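Local coordinates for protein polymeric immunoglobulin receptor (Mus musculus, PDB 4NOF) that probably binds polymeric immunoglobulins for transport across epithelia, here represented by its second V-type Ig domain, at residues A[15-27]-A[73-85]. Residues are numbered along the deposited sequence; the frame is centred on the assembly and turned at random.
Sequences KDIGRNVTIECPF and LTVFYVNISHLTH. With NAG (2-acetamido-2-deoxy-beta-D-glucopyranose), chain C.
Asn-79 reaches across to Asn-20 and Thr-22 with a single amide nitrogen: ND2 donates to Asn-20 OD1 at 3.0 Å and to Thr-22 OG1 at 2.9 Å, both acceptors lying close to the plane of the Asn-79 amide, so its two N-H groups are both used. With CG anti to the backbone N (chi1 -174°), the amide leans over strand 21-26. It meets the Asn-20 carbonyl from above that group's plane, the two amides being turned 49° apart. Asn-20 ND2 is bonded covalently to C1 of an N-acetylglucosamine, leaving OD1 as the acceptor. With an alanine at Asn-79, Asn-20 OD1 and Thr-22 OG1 would probably both lose this shared donor, and the glycosylated amide would be freer to turn.

Beneath, the antiparallel strands 21-26 and 75-80 pair Val-21 with Ile-80, Ile-23 with Val-78 and Cys-25 with Phe-76, each through two backbone hydrogen bonds; Phe-27 N extends the pairing to Thr-74 O. At the other end the type II turn from Asp-16 to Arg-19 closes onto Leu-83, whose O accepts from Gly-18 N at 2.7 Å and whose N donates to Arg-19 O. A water bridges Gly-18 O and His-82 N.

On the inner face, Cys-25 CB sits 3.4 Å from the Phe-76 ring centroid in a CH-pi contact, its SG oblique to the ring and disulfide-bonded to Cys-93 of the opposing sheet. The three strand pairs thus satisfy each other's backbone groups, while Glu-24 N turns to Tyr-13 OH; Val-21, Ile-23, Cys-25, Phe-76, Val-78 and Ile-80 face the V-set core, and the Asn-79 amide probably limits rotation of the glycosylated Asn-20 side chain.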
# COMPACT_ATOMS: atom_id res chain seq x y z
N LYS A 15 9.48 -7.60 -7.13
CA LYS A 15 10.30 -6.61 -7.80
C LYS A 15 11.77 -6.75 -7.40
O LYS A 15 12.10 -7.12 -6.28
CB LYS A 15 9.84 -5.21 -7.46
CG LYS A 15 8.46 -4.84 -7.97
CD LYS A 15 8.38 -4.72 -9.49
CE LYS A 15 6.93 -4.61 -9.94
NZ LYS A 15 6.81 -4.46 -11.41
N ASP A 16 12.66 -6.42 -8.32
CA ASP A 16 14.09 -6.30 -7.99
C ASP A 16 14.40 -5.04 -7.18
O ASP A 16 13.76 -4.01 -7.32
CB ASP A 16 14.90 -6.24 -9.28
CG ASP A 16 15.05 -7.58 -9.95
OD1 ASP A 16 14.62 -8.62 -9.39
OD2 ASP A 16 15.66 -7.56 -11.05
N ILE A 17 15.40 -5.14 -6.32
CA ILE A 17 15.87 -4.01 -5.56
C ILE A 17 16.18 -2.83 -6.49
O ILE A 17 16.67 -3.02 -7.60
CB ILE A 17 17.09 -4.40 -4.69
CG1 ILE A 17 17.44 -3.29 -3.71
CG2 ILE A 17 18.30 -4.77 -5.54
CD1 ILE A 17 18.29 -3.79 -2.57
N GLY A 18 15.84 -1.63 -6.01
CA GLY A 18 15.93 -0.39 -6.79
C GLY A 18 14.89 -0.07 -7.84
O GLY A 18 14.93 1.03 -8.41
N ARG A 19 13.98 -1.00 -8.14
CA ARG A 19 12.90 -0.77 -9.09
C ARG A 19 11.70 -0.07 -8.36
O ARG A 19 11.83 0.36 -7.22
CB ARG A 19 12.49 -2.09 -9.73
CG ARG A 19 13.65 -2.81 -10.46
CD ARG A 19 14.33 -1.91 -11.47
NE ARG A 19 15.30 -2.61 -12.34
CZ ARG A 19 16.63 -2.61 -12.17
NH1 ARG A 19 17.20 -1.99 -11.13
NH2 ARG A 19 17.40 -3.25 -13.04
N ASN A 20 10.61 0.13 -9.08
CA ASN A 20 9.40 0.73 -8.51
C ASN A 20 8.24 -0.22 -8.62
O ASN A 20 8.24 -1.12 -9.44
CB ASN A 20 9.06 2.08 -9.16
CG ASN A 20 8.39 1.95 -10.51
OD1 ASN A 20 7.16 1.76 -10.62
ND2 ASN A 20 9.20 2.05 -11.57
N VAL A 21 7.26 -0.05 -7.74
CA VAL A 21 6.05 -0.83 -7.78
C VAL A 21 4.86 0.10 -7.67
O VAL A 21 4.91 1.08 -6.91
CB VAL A 21 5.99 -1.90 -6.65
CG1 VAL A 21 6.03 -1.30 -5.25
CG2 VAL A 21 4.78 -2.78 -6.82
N THR A 22 3.82 -0.21 -8.42
CA THR A 22 2.54 0.47 -8.27
C THR A 22 1.55 -0.49 -7.64
O THR A 22 1.13 -1.47 -8.25
CB THR A 22 1.99 0.98 -9.61
OG1 THR A 22 2.92 1.92 -10.16
CG2 THR A 22 0.62 1.67 -9.38
N ILE A 23 1.19 -0.21 -6.39
CA ILE A 23 0.24 -1.02 -5.62
C ILE A 23 -1.19 -0.53 -5.90
O ILE A 23 -1.45 0.65 -5.80
CB ILE A 23 0.53 -0.90 -4.10
CG1 ILE A 23 1.93 -1.43 -3.78
CG2 ILE A 23 -0.54 -1.62 -3.27
CD1 ILE A 23 2.40 -1.12 -2.37
N GLU A 24 -2.07 -1.45 -6.25
CA GLU A 24 -3.47 -1.19 -6.51
C GLU A 24 -4.32 -1.44 -5.26
O GLU A 24 -4.30 -2.55 -4.68
CB GLU A 24 -3.97 -2.09 -7.63
CG GLU A 24 -5.38 -1.75 -8.08
CD GLU A 24 -5.78 -2.46 -9.37
OE1 GLU A 24 -5.06 -2.29 -10.38
OE2 GLU A 24 -6.81 -3.17 -9.37
N CYS A 25 -5.10 -0.44 -4.87
CA CYS A 25 -5.93 -0.49 -3.67
C CYS A 25 -7.40 -0.28 -4.05
O CYS A 25 -7.86 0.86 -4.15
CB CYS A 25 -5.50 0.61 -2.70
SG CYS A 25 -3.81 0.39 -2.07
N PRO A 26 -8.13 -1.38 -4.28
CA PRO A 26 -9.56 -1.27 -4.58
C PRO A 26 -10.42 -0.92 -3.39
O PRO A 26 -10.08 -1.25 -2.26
CB PRO A 26 -9.94 -2.69 -5.09
CG PRO A 26 -8.75 -3.55 -4.91
CD PRO A 26 -7.65 -2.77 -4.25
N PHE A 27 -11.53 -0.24 -3.64
CA PHE A 27 -12.50 0.04 -2.60
C PHE A 27 -13.89 0.19 -3.22
O PHE A 27 -14.04 0.23 -4.44
CB PHE A 27 -12.11 1.28 -1.79
CG PHE A 27 -12.01 2.54 -2.60
CD1 PHE A 27 -10.82 2.89 -3.26
CD2 PHE A 27 -13.10 3.36 -2.76
CE1 PHE A 27 -10.74 4.05 -4.03
CE2 PHE A 27 -13.03 4.53 -3.51
CZ PHE A 27 -11.86 4.88 -4.16
N LEU A 73 -13.54 5.68 -10.08
CA LEU A 73 -13.84 6.11 -8.73
C LEU A 73 -13.64 5.03 -7.64
O LEU A 73 -13.96 5.30 -6.49
CB LEU A 73 -15.28 6.64 -8.65
CG LEU A 73 -15.68 7.64 -9.74
CD1 LEU A 73 -17.12 8.12 -9.51
CD2 LEU A 73 -14.70 8.80 -9.80
N THR A 74 -13.17 3.84 -8.02
CA THR A 74 -13.18 2.68 -7.12
C THR A 74 -11.80 2.06 -6.86
O THR A 74 -11.71 0.94 -6.39
CB THR A 74 -14.07 1.53 -7.67
OG1 THR A 74 -13.53 1.04 -8.89
CG2 THR A 74 -15.48 2.00 -7.87
N VAL A 75 -10.73 2.79 -7.16
CA VAL A 75 -9.38 2.28 -6.93
C VAL A 75 -8.45 3.45 -6.72
O VAL A 75 -8.59 4.47 -7.39
CB VAL A 75 -8.86 1.39 -8.10
CG1 VAL A 75 -8.70 2.19 -9.36
CG2 VAL A 75 -7.56 0.73 -7.73
N PHE A 76 -7.52 3.32 -5.77
CA PHE A 76 -6.40 4.23 -5.68
C PHE A 76 -5.11 3.46 -5.78
O PHE A 76 -5.08 2.21 -5.74
CB PHE A 76 -6.43 5.16 -4.46
CG PHE A 76 -6.20 4.48 -3.14
CD1 PHE A 76 -7.25 3.91 -2.44
CD2 PHE A 76 -4.91 4.48 -2.54
CE1 PHE A 76 -7.03 3.31 -1.19
CE2 PHE A 76 -4.70 3.89 -1.29
CZ PHE A 76 -5.77 3.29 -0.63
N TYR A 77 -4.03 4.21 -5.98
CA TYR A 77 -2.74 3.63 -6.26
C TYR A 77 -1.70 4.25 -5.37
O TYR A 77 -1.78 5.43 -5.03
CB TYR A 77 -2.32 3.82 -7.70
CG TYR A 77 -3.30 3.28 -8.70
CD1 TYR A 77 -3.25 1.93 -9.09
CD2 TYR A 77 -4.31 4.07 -9.21
CE1 TYR A 77 -4.16 1.42 -10.02
CE2 TYR A 77 -5.24 3.55 -10.13
CZ TYR A 77 -5.15 2.24 -10.53
OH TYR A 77 -6.08 1.74 -11.45
N VAL A 78 -0.73 3.43 -4.96
CA VAL A 78 0.48 3.94 -4.33
C VAL A 78 1.71 3.45 -5.07
O VAL A 78 1.93 2.24 -5.20
CB VAL A 78 0.58 3.52 -2.85
CG1 VAL A 78 1.86 4.06 -2.24
CG2 VAL A 78 -0.64 4.03 -2.08
N ASN A 79 2.48 4.38 -5.62
CA ASN A 79 3.72 4.02 -6.25
C ASN A 79 4.81 4.15 -5.24
O ASN A 79 4.89 5.16 -4.58
CB ASN A 79 4.06 4.88 -7.48
CG ASN A 79 5.30 4.37 -8.21
OD1 ASN A 79 6.37 4.88 -7.99
ND2 ASN A 79 5.15 3.31 -8.99
N ILE A 80 5.63 3.12 -5.10
CA ILE A 80 6.82 3.21 -4.29
C ILE A 80 8.03 2.98 -5.16
O ILE A 80 8.14 1.93 -5.80
CB ILE A 80 6.83 2.21 -3.10
CG1 ILE A 80 5.59 2.37 -2.22
CG2 ILE A 80 8.07 2.39 -2.25
CD1 ILE A 80 5.38 1.23 -1.29
N SER A 81 8.91 3.97 -5.19
CA SER A 81 10.12 3.87 -6.02
C SER A 81 11.38 3.56 -5.20
O SER A 81 11.39 3.62 -3.99
CB SER A 81 10.31 5.17 -6.79
OG SER A 81 10.50 6.25 -5.92
N HIS A 82 12.47 3.24 -5.91
CA HIS A 82 13.76 2.97 -5.28
C HIS A 82 13.63 1.93 -4.18
O HIS A 82 14.08 2.12 -3.06
CB HIS A 82 14.35 4.28 -4.73
CG HIS A 82 14.57 5.32 -5.78
ND1 HIS A 82 13.90 6.53 -5.79
CD2 HIS A 82 15.33 5.30 -6.91
CE1 HIS A 82 14.27 7.22 -6.86
NE2 HIS A 82 15.12 6.50 -7.56
N LEU A 83 13.00 0.82 -4.52
CA LEU A 83 12.74 -0.22 -3.52
C LEU A 83 14.00 -0.73 -2.84
O LEU A 83 15.04 -0.91 -3.49
CB LEU A 83 12.02 -1.37 -4.16
CG LEU A 83 10.57 -1.06 -4.56
CD1 LEU A 83 10.04 -2.12 -5.51
CD2 LEU A 83 9.71 -0.96 -3.33
N THR A 84 13.89 -0.92 -1.53
CA THR A 84 14.92 -1.50 -0.67
C THR A 84 14.47 -2.84 -0.09
O THR A 84 13.27 -3.15 -0.05
CB THR A 84 15.25 -0.59 0.54
OG1 THR A 84 14.14 -0.50 1.44
CG2 THR A 84 15.66 0.80 0.07
N HIS A 85 15.42 -3.64 0.39
CA HIS A 85 14.98 -4.89 0.99
C HIS A 85 14.08 -4.66 2.22
O HIS A 85 13.17 -5.44 2.49
CB HIS A 85 16.12 -5.84 1.34
CG HIS A 85 15.63 -7.20 1.70
ND1 HIS A 85 15.63 -7.68 2.99
CD2 HIS A 85 15.05 -8.16 0.94
CE1 HIS A 85 15.11 -8.89 3.01
NE2 HIS A 85 14.75 -9.21 1.78
C1 NAG C . 8.76 1.95 -12.95
C2 NAG C . 9.65 2.70 -13.93
C3 NAG C . 9.12 2.53 -15.35
C4 NAG C . 8.93 1.05 -15.69
C5 NAG C . 8.08 0.38 -14.61
C6 NAG C . 7.95 -1.12 -14.82
C7 NAG C . 10.76 4.65 -12.92
C8 NAG C . 10.73 6.13 -12.64
N2 NAG C . 9.74 4.11 -13.59
O3 NAG C . 10.03 3.11 -16.26
O4 NAG C . 8.31 0.94 -16.95
O5 NAG C . 8.68 0.59 -13.35
O6 NAG C . 6.78 -1.57 -14.17
O7 NAG C . 11.72 3.99 -12.52
O HOH W 1 12.90 3.13 -8.73